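Local coordinates for protein inositol 2-dehydrogenase/D-chiro-inositol 3-dehydrogenase (Lactobacillus casei, PDB 4MIY) that oxidises myo-inositol to 2-keto-myo-inositol (2-inosose) and D-chiro-inositol to 1-keto-D-chiro-inositol, with NAD as the hydride acceptor, at residues V72-G76 with G77-A81; G301-A304 with W305-Y308. All coordinates share one frame; numbering follows the deposited sequence.

Contact 1: residues V72-G76 with G77-A81; sequences VVSFG and GAHEA. With NAD (nicotinamide-adenine-dinucleotide), chain E.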
ATOM      1  N   VAL A  72     -21.817 -26.807  21.536  1.00 19.45           N
ATOM      2  CA  VAL A  72     -21.071 -28.058  21.535  1.00 19.95           C
ATOM      3  C   VAL A  72     -19.647 -27.785  21.131  1.00 19.45           C
ATOM      4  O   VAL A  72     -19.382 -27.470  20.004  1.00 22.67           O
ATOM      5  CB  VAL A  72     -21.634 -29.048  20.591  1.00 20.09           C
ATOM      6  CG1 VAL A  72     -20.939 -30.364  20.747  1.00 23.12           C
ATOM      7  CG2 VAL A  72     -23.129 -29.180  20.736  1.00 22.87           C
ATOM      8  N   VAL A  73     -18.761 -27.897  22.086  1.00 20.07           N
ATOM      9  CA  VAL A  73     -17.378 -27.514  21.920  1.00 21.54           C
ATOM     10  C   VAL A  73     -16.397 -28.577  22.418  1.00 22.07           C
ATOM     11  O   VAL A  73     -15.372 -28.274  22.923  1.00 22.73           O
ATOM     12  CB  VAL A  73     -17.085 -26.164  22.608  1.00 18.32           C
ATOM     13  CG1 VAL A  73     -15.951 -25.440  21.904  1.00 20.36           C
ATOM     14  CG2 VAL A  73     -18.314 -25.267  22.626  1.00 22.63           C
ATOM     15  N   SER A  74     -16.786 -29.821  22.245  1.00 24.11           N
ATOM     16  CA  SER A  74     -16.017 -30.979  22.675  1.00 27.75           C
ATOM     17  C   SER A  74     -15.065 -31.381  21.555  1.00 29.83           C
ATOM     18  O   SER A  74     -14.940 -30.667  20.597  1.00 27.27           O
ATOM     19  CB  SER A  74     -16.985 -32.091  23.022  1.00 22.98           C
ATOM     20  OG  SER A  74     -17.857 -32.381  21.990  1.00 24.91           O
ATOM     21  N   PHE A  75     -14.386 -32.509  21.675  1.00 28.56           N
ATOM     22  CA  PHE A  75     -13.566 -32.993  20.587  1.00 28.82           C
ATOM     23  C   PHE A  75     -14.413 -33.131  19.357  1.00 29.42           C
ATOM     24  O   PHE A  75     -15.568 -33.430  19.446  1.00 27.88           O
ATOM     25  CB  PHE A  75     -12.943 -34.378  20.870  1.00 28.42           C
ATOM     26  CG  PHE A  75     -12.056 -34.465  22.095  1.00 29.04           C
ATOM     27  CD1 PHE A  75     -11.322 -33.414  22.548  1.00 28.14           C
ATOM     28  CD2 PHE A  75     -11.956 -35.678  22.778  1.00 31.60           C
ATOM     29  CE1 PHE A  75     -10.539 -33.533  23.620  1.00 29.10           C
ATOM     30  CE2 PHE A  75     -11.175 -35.793  23.850  1.00 27.38           C
ATOM     31  CZ  PHE A  75     -10.458 -34.731  24.286  1.00 29.38           C
ATOM     32  N   GLY A  76     -13.839 -32.917  18.191  1.00 25.68           N
ATOM     33  CA  GLY A  76     -14.599 -33.042  16.983  1.00 28.91           C
ATOM     34  C   GLY A  76     -15.362 -34.349  16.803  1.00 29.49           C
ATOM     35  O   GLY A  76     -16.493 -34.356  16.385  1.00 28.21           O
ATOM     36  N   GLY A  77     -14.692 -35.458  17.095  1.00 31.19           N
ATOM     37  CA  GLY A  77     -15.280 -36.780  16.947  1.00 31.99           C
ATOM     38  C   GLY A  77     -16.491 -37.019  17.830  1.00 30.89           C
ATOM     39  O   GLY A  77     -17.212 -37.940  17.646  1.00 33.00           O
ATOM     40  N   ALA A  78     -16.676 -36.128  18.780  1.00 30.19           N
ATOM     41  CA  ALA A  78     -17.734 -36.253  19.741  1.00 30.78           C
ATOM     42  C   ALA A  78     -18.953 -35.388  19.422  1.00 33.44           C
ATOM     43  O   ALA A  78     -19.909 -35.393  20.161  1.00 30.54           O
ATOM     44  CB  ALA A  78     -17.227 -35.893  21.063  1.00 25.31           C
ATOM     45  N   HIS A  79     -18.899 -34.639  18.334  1.00 29.02           N
ATOM     46  CA  HIS A  79     -19.968 -33.720  18.053  1.00 26.35           C
ATOM     47  C   HIS A  79     -21.201 -34.416  17.599  1.00 32.26           C
ATOM     48  O   HIS A  79     -22.272 -34.082  18.039  1.00 28.11           O
ATOM     49  CB  HIS A  79     -19.562 -32.691  17.005  1.00 29.02           C
ATOM     50  CG  HIS A  79     -18.526 -31.727  17.467  1.00 23.32           C
ATOM     51  ND1 HIS A  79     -18.031 -30.734  16.652  1.00 23.26           N
ATOM     52  CD2 HIS A  79     -17.895 -31.588  18.647  1.00 23.75           C
ATOM     53  CE1 HIS A  79     -17.142 -30.038  17.321  1.00 21.63           C
ATOM     54  NE2 HIS A  79     -17.025 -30.542  18.524  1.00 25.35           N
ATOM     55  N   GLU A  80     -21.030 -35.389  16.723  1.00 29.00           N
ATOM     56  CA  GLU A  80     -22.112 -36.005  16.038  1.00 30.72           C
ATOM     57  C   GLU A  80     -23.175 -36.559  16.962  1.00 29.63           C
ATOM     58  O   GLU A  80     -24.335 -36.363  16.745  1.00 27.82           O
ATOM     59  CB  GLU A  80     -21.602 -37.143  15.167  1.00 32.40           C
ATOM     60  CG  GLU A  80     -22.656 -37.836  14.382  1.00 32.48           C
ATOM     61  CD  GLU A  80     -22.216 -39.224  13.999  1.00 43.90           C
ATOM     62  OE1 GLU A  80     -20.988 -39.460  14.053  1.00 45.56           O
ATOM     63  OE2 GLU A  80     -23.071 -40.053  13.662  1.00 40.49           O
ATOM     64  N   ALA A  81     -22.732 -37.268  17.977  1.00 31.96           N
ATOM     65  CA  ALA A  81     -23.645 -37.973  18.844  1.00 33.58           C
ATOM     66  C   ALA A  81     -24.339 -36.994  19.723  1.00 35.29           C
ATOM     67  O   ALA A  81     -25.498 -37.117  20.004  1.00 32.13           O
ATOM     68  CB  ALA A  81     -22.902 -38.945  19.679  1.00 32.50           C
TER
HETATM   69  PA  NAD E 401      -9.795 -28.931  23.749  1.00 26.89           P
HETATM   70  O1A NAD E 401      -9.234 -30.266  23.684  1.00 29.83           O
HETATM   71  O2A NAD E 401      -9.179 -27.904  24.448  1.00 20.78           O
HETATM   72  O5B NAD E 401     -11.181 -28.933  24.517  1.00 24.39           O
HETATM   73  C5B NAD E 401     -12.186 -29.837  24.306  1.00 27.61           C
HETATM   74  C4B NAD E 401     -12.892 -30.129  25.637  1.00 26.69           C
HETATM   75  O4B NAD E 401     -13.878 -31.085  25.353  1.00 28.64           O
HETATM   76  C3B NAD E 401     -12.041 -30.857  26.669  1.00 25.75           C
HETATM   77  O3B NAD E 401     -12.164 -30.239  27.883  1.00 34.95           O
HETATM   78  C2B NAD E 401     -12.553 -32.271  26.690  1.00 27.31           C
HETATM   79  O2B NAD E 401     -12.411 -32.888  27.947  1.00 32.44           O
HETATM   80  C1B NAD E 401     -13.989 -32.074  26.387  1.00 28.48           C
HETATM   81  N9A NAD E 401     -14.666 -33.222  25.827  1.00 26.12           N
HETATM   82  C8A NAD E 401     -14.225 -34.093  24.974  1.00 28.14           C
HETATM   83  N7A NAD E 401     -15.158 -34.964  24.610  1.00 32.06           N
HETATM   84  C5A NAD E 401     -16.255 -34.632  25.263  1.00 27.67           C
HETATM   85  C6A NAD E 401     -17.612 -35.123  25.395  1.00 31.21           C
HETATM   86  N6A NAD E 401     -18.073 -36.151  24.728  1.00 30.49           N
HETATM   87  N1A NAD E 401     -18.421 -34.436  26.167  1.00 27.07           N
HETATM   88  C2A NAD E 401     -18.058 -33.413  26.846  1.00 26.21           C
HETATM   89  N3A NAD E 401     -16.833 -32.933  26.810  1.00 28.11           N
HETATM   90  C4A NAD E 401     -15.921 -33.494  26.042  1.00 26.76           C
HETATM   91  O3  NAD E 401     -10.127 -28.604  22.239  1.00 24.15           O
HETATM   92  PN  NAD E 401     -10.638 -27.173  21.631  1.00 24.09           P
HETATM   93  O1N NAD E 401      -9.498 -26.501  21.022  1.00 25.87           O
HETATM   94  O2N NAD E 401     -11.200 -26.381  22.662  1.00 25.13           O
HETATM   95  O5D NAD E 401     -11.529 -27.545  20.451  1.00 21.23           O
HETATM   96  C5D NAD E 401     -12.866 -27.904  20.696  1.00 23.54           C
HETATM   97  C4D NAD E 401     -13.679 -27.843  19.445  1.00 24.68           C
HETATM   98  O4D NAD E 401     -13.643 -26.502  18.992  1.00 33.06           O
HETATM   99  C3D NAD E 401     -13.108 -28.716  18.378  1.00 23.18           C
HETATM  100  O3D NAD E 401     -14.168 -29.229  17.634  1.00 26.94           O
HETATM  101  C2D NAD E 401     -12.304 -27.694  17.580  1.00 24.12           C
HETATM  102  O2D NAD E 401     -12.216 -28.164  16.290  1.00 26.36           O
HETATM  103  C1D NAD E 401     -13.183 -26.478  17.667  1.00 26.41           C
HETATM  104  N1N NAD E 401     -12.450 -25.243  17.386  1.00 26.08           N
HETATM  105  C2N NAD E 401     -12.861 -24.437  16.410  1.00 22.10           C
HETATM  106  C3N NAD E 401     -12.194 -23.281  16.062  1.00 23.23           C
HETATM  107  C7N NAD E 401     -12.706 -22.388  14.956  1.00 23.48           C
HETATM  108  O7N NAD E 401     -13.847 -22.397  14.618  1.00 23.97           O
HETATM  109  N7N NAD E 401     -11.850 -21.601  14.443  1.00 19.93           N
HETATM  110  C4N NAD E 401     -11.084 -22.929  16.809  1.00 22.89           C
HETATM  111  C5N NAD E 401     -10.702 -23.784  17.818  1.00 25.01           C
HETATM  112  C6N NAD E 401     -11.397 -24.937  18.073  1.00 26.06           C
HETATM  113  O   HOH W   1     -19.933 -33.790  22.991  1.00 32.05           O
HETATM  114  O   HOH W   2     -18.258 -35.963  15.405  1.00 30.84           O
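At the NAD pocket of the Rossmann domain, the turn leaving strand 69-72 is joined to the first turn of helix 79-86 by the imidazole of His79. Its NE2 donates to Ser74 O at 2.9 Å, with the donor well above the carbonyl plane and an N-H...O angle of 148°. Gly76 CA lies over the centre of one ring face, 3.9 Å from the centroid, in a CH-pi contact. CG anti to the carbonyl carbon (chi1 -68°) turns the ring back along the turn, and ND1 is hydrogen-bonded to Pro98 O, so both ring nitrogens have partners, which holds the ring's rotation. Two backbone bonds wind the turn: Ala78 N to Phe75 O, and His79 N to Gly76 O at 3.1 Å. A water held by Ser74 OG at 2.7 Å also donates to Ala78 O. The cofactor lies alongside: His79 CE1 is 3.1 Å from NAD O3D of the nicotinamide ribose, while the Phe75 ring receives adenine C8A over its centre, 3.4 Å above its plane. Such a strand-turn-helix unit, flanking the dinucleotide beyond a beta strand's carboxyl end, is characteristic of the Rossmann fold.

Contact 2: residues G301-A304 with W305-Y308; sequences GPSA and WDGY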
ATOM      1  N   GLY A 301     -26.942 -18.342  10.250  1.00 17.55           N
ATOM      2  CA  GLY A 301     -25.572 -18.634   9.900  1.00 18.67           C
ATOM      3  C   GLY A 301     -25.384 -20.011   9.306  1.00 21.52           C
ATOM      4  O   GLY A 301     -26.328 -20.661   8.996  1.00 20.96           O
ATOM      5  N   PRO A 302     -24.133 -20.430   9.137  1.00 17.51           N
ATOM      6  CA  PRO A 302     -23.862 -21.711   8.512  1.00 17.06           C
ATOM      7  C   PRO A 302     -24.670 -22.834   9.167  1.00 16.89           C
ATOM      8  O   PRO A 302     -24.712 -22.928  10.345  1.00 18.98           O
ATOM      9  CB  PRO A 302     -22.355 -21.900   8.760  1.00 17.01           C
ATOM     10  CG  PRO A 302     -21.853 -20.549   8.787  1.00 17.68           C
ATOM     11  CD  PRO A 302     -22.886 -19.739   9.485  1.00 16.29           C
ATOM     12  N   SER A 303     -25.251 -23.682   8.331  1.00 17.74           N
ATOM     13  CA  SER A 303     -26.167 -24.695   8.791  1.00 17.76           C
ATOM     14  C   SER A 303     -25.567 -26.085   8.794  1.00 19.91           C
ATOM     15  O   SER A 303     -24.426 -26.285   8.490  1.00 18.48           O
ATOM     16  CB  SER A 303     -27.393 -24.701   7.904  1.00 19.35           C
ATOM     17  OG  SER A 303     -27.074 -25.192   6.638  1.00 20.64           O
ATOM     18  N   ALA A 304     -26.395 -27.051   9.122  1.00 19.93           N
ATOM     19  CA  ALA A 304     -25.956 -28.413   9.100  1.00 21.24           C
ATOM     20  C   ALA A 304     -25.703 -28.830   7.681  1.00 19.31           C
ATOM     21  O   ALA A 304     -24.849 -29.639   7.442  1.00 20.44           O
ATOM     22  CB  ALA A 304     -26.970 -29.319   9.750  1.00 22.38           C
ATOM     23  N   TRP A 305     -26.425 -28.274   6.742  1.00 20.30           N
ATOM     24  CA  TRP A 305     -26.124 -28.554   5.369  1.00 23.37           C
ATOM     25  C   TRP A 305     -24.697 -28.081   5.014  1.00 22.57           C
ATOM     26  O   TRP A 305     -23.972 -28.773   4.365  1.00 21.52           O
ATOM     27  CB  TRP A 305     -27.142 -27.946   4.423  1.00 26.90           C
ATOM     28  CG  TRP A 305     -26.994 -28.406   3.031  1.00 27.84           C
ATOM     29  CD1 TRP A 305     -26.482 -27.730   2.004  1.00 30.75           C
ATOM     30  CD2 TRP A 305     -27.359 -29.677   2.535  1.00 33.91           C
ATOM     31  NE1 TRP A 305     -26.509 -28.490   0.880  1.00 34.69           N
ATOM     32  CE2 TRP A 305     -27.037 -29.702   1.192  1.00 33.73           C
ATOM     33  CE3 TRP A 305     -27.934 -30.797   3.105  1.00 34.25           C
ATOM     34  CZ2 TRP A 305     -27.278 -30.802   0.398  1.00 38.56           C
ATOM     35  CZ3 TRP A 305     -28.178 -31.889   2.309  1.00 36.69           C
ATOM     36  CH2 TRP A 305     -27.839 -31.886   0.989  1.00 36.77           C
ATOM     37  N   ASP A 306     -24.357 -26.865   5.408  1.00 20.24           N
ATOM     38  CA  ASP A 306     -22.998 -26.366   5.262  1.00 20.18           C
ATOM     39  C   ASP A 306     -21.995 -27.287   5.914  1.00 19.31           C
ATOM     40  O   ASP A 306     -20.969 -27.547   5.385  1.00 18.39           O
ATOM     41  CB  ASP A 306     -22.897 -24.949   5.832  1.00 17.52           C
ATOM     42  CG  ASP A 306     -23.686 -23.945   5.027  1.00 20.61           C
ATOM     43  OD1 ASP A 306     -23.490 -23.868   3.820  1.00 21.18           O
ATOM     44  OD2 ASP A 306     -24.489 -23.254   5.609  1.00 19.24           O
ATOM     45  N   GLY A 307     -22.315 -27.792   7.073  1.00 19.35           N
ATOM     46  CA  GLY A 307     -21.469 -28.756   7.712  1.00 19.60           C
ATOM     47  C   GLY A 307     -21.290 -30.040   6.929  1.00 22.35           C
ATOM     48  O   GLY A 307     -20.233 -30.595   6.894  1.00 21.12           O
ATOM     49  N   TYR A 308     -22.344 -30.463   6.286  1.00 20.81           N
ATOM     50  CA  TYR A 308     -22.300 -31.623   5.452  1.00 20.43           C
ATOM     51  C   TYR A 308     -21.463 -31.413   4.200  1.00 21.19           C
ATOM     52  O   TYR A 308     -20.677 -32.235   3.846  1.00 20.44           O
ATOM     53  CB  TYR A 308     -23.737 -32.041   5.147  1.00 24.02           C
ATOM     54  CG  TYR A 308     -23.964 -33.300   4.344  1.00 26.66           C
ATOM     55  CD1 TYR A 308     -23.382 -34.480   4.673  1.00 29.20           C
ATOM     56  CD2 TYR A 308     -24.798 -33.271   3.267  1.00 27.82           C
ATOM     57  CE1 TYR A 308     -23.643 -35.614   3.934  1.00 30.49           C
ATOM     58  CE2 TYR A 308     -25.069 -34.360   2.558  1.00 29.35           C
ATOM     59  CZ  TYR A 308     -24.478 -35.533   2.870  1.00 31.73           C
ATOM     60  OH  TYR A 308     -24.762 -36.630   2.084  1.00 33.30           O
TER
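Ser303 and Asp306 face each other across the first turn of helix 304-323 as a capping box. The Asp306 carboxylate reaches back over the helix start, where OD2 accepts from Ser303 N at 2.9 Å in a nearly straight bond (170°), using the lone pair turned away from OD1. Its CG lies anti to the carbonyl carbon (chi1 -67°), which directs the carboxylate toward the chain before the helix. In return Ser303 OG, placed between backbone N and carbonyl carbon (chi1 70°), leans over Trp305 N and accepts a weak, bent bond of 3.2 Å. Serine suits the N-cap because its short hydroxyl can reach an amide of the first turn, and the negative carboxylate of Asp306, in that turn, probably also interacts well with the positive end of the helix dipole. Pro302 CA lies 3.3 Å from Asp306 OD2, beside the bonded Ser303 amide. Regular helical bonding then begins, Gly307 N donating to Ser303 O at 3.0 Å and Tyr308 N to Ala304 O. On another side of the helix, Tyr308 CD2 lies 3.8 Å above one face of the Trp305 indole, offset toward its rim. These two aromatics meet helix 103-113, at Val110 and at Ala106 and Lys107 respectively. Asp306 instead borders helix 168-185 and forms a salt bridge through OD1 with Arg128, while a backbone hydrogen bond, by way of the proline carbonyl, joins Pro302 to Val123 of strand 121-123.

Both contacts form where a loop enters a helix, but they lie in different parts of the chain, 72-81 in the NAD-binding Rossmann domain and 301-308 in the C-terminal alpha/beta domain. Their centres are 15 Å apart and their nearest atoms about 10 Å, so they do not touch. Contact 1 is partly buried, lines the NAD pocket and uses an aromatic nitrogen, backbone carbonyls and waters. Contact 2 is more deeply buried and rests chiefly on a carboxylate taking a backbone amide, with a weaker serine hydroxyl cap; Pro302 lies about 10 Å from NAD. Although in the C-terminal domain, contact 2 touches a helix of the Rossmann domain, so it lies at the boundary between the two parts.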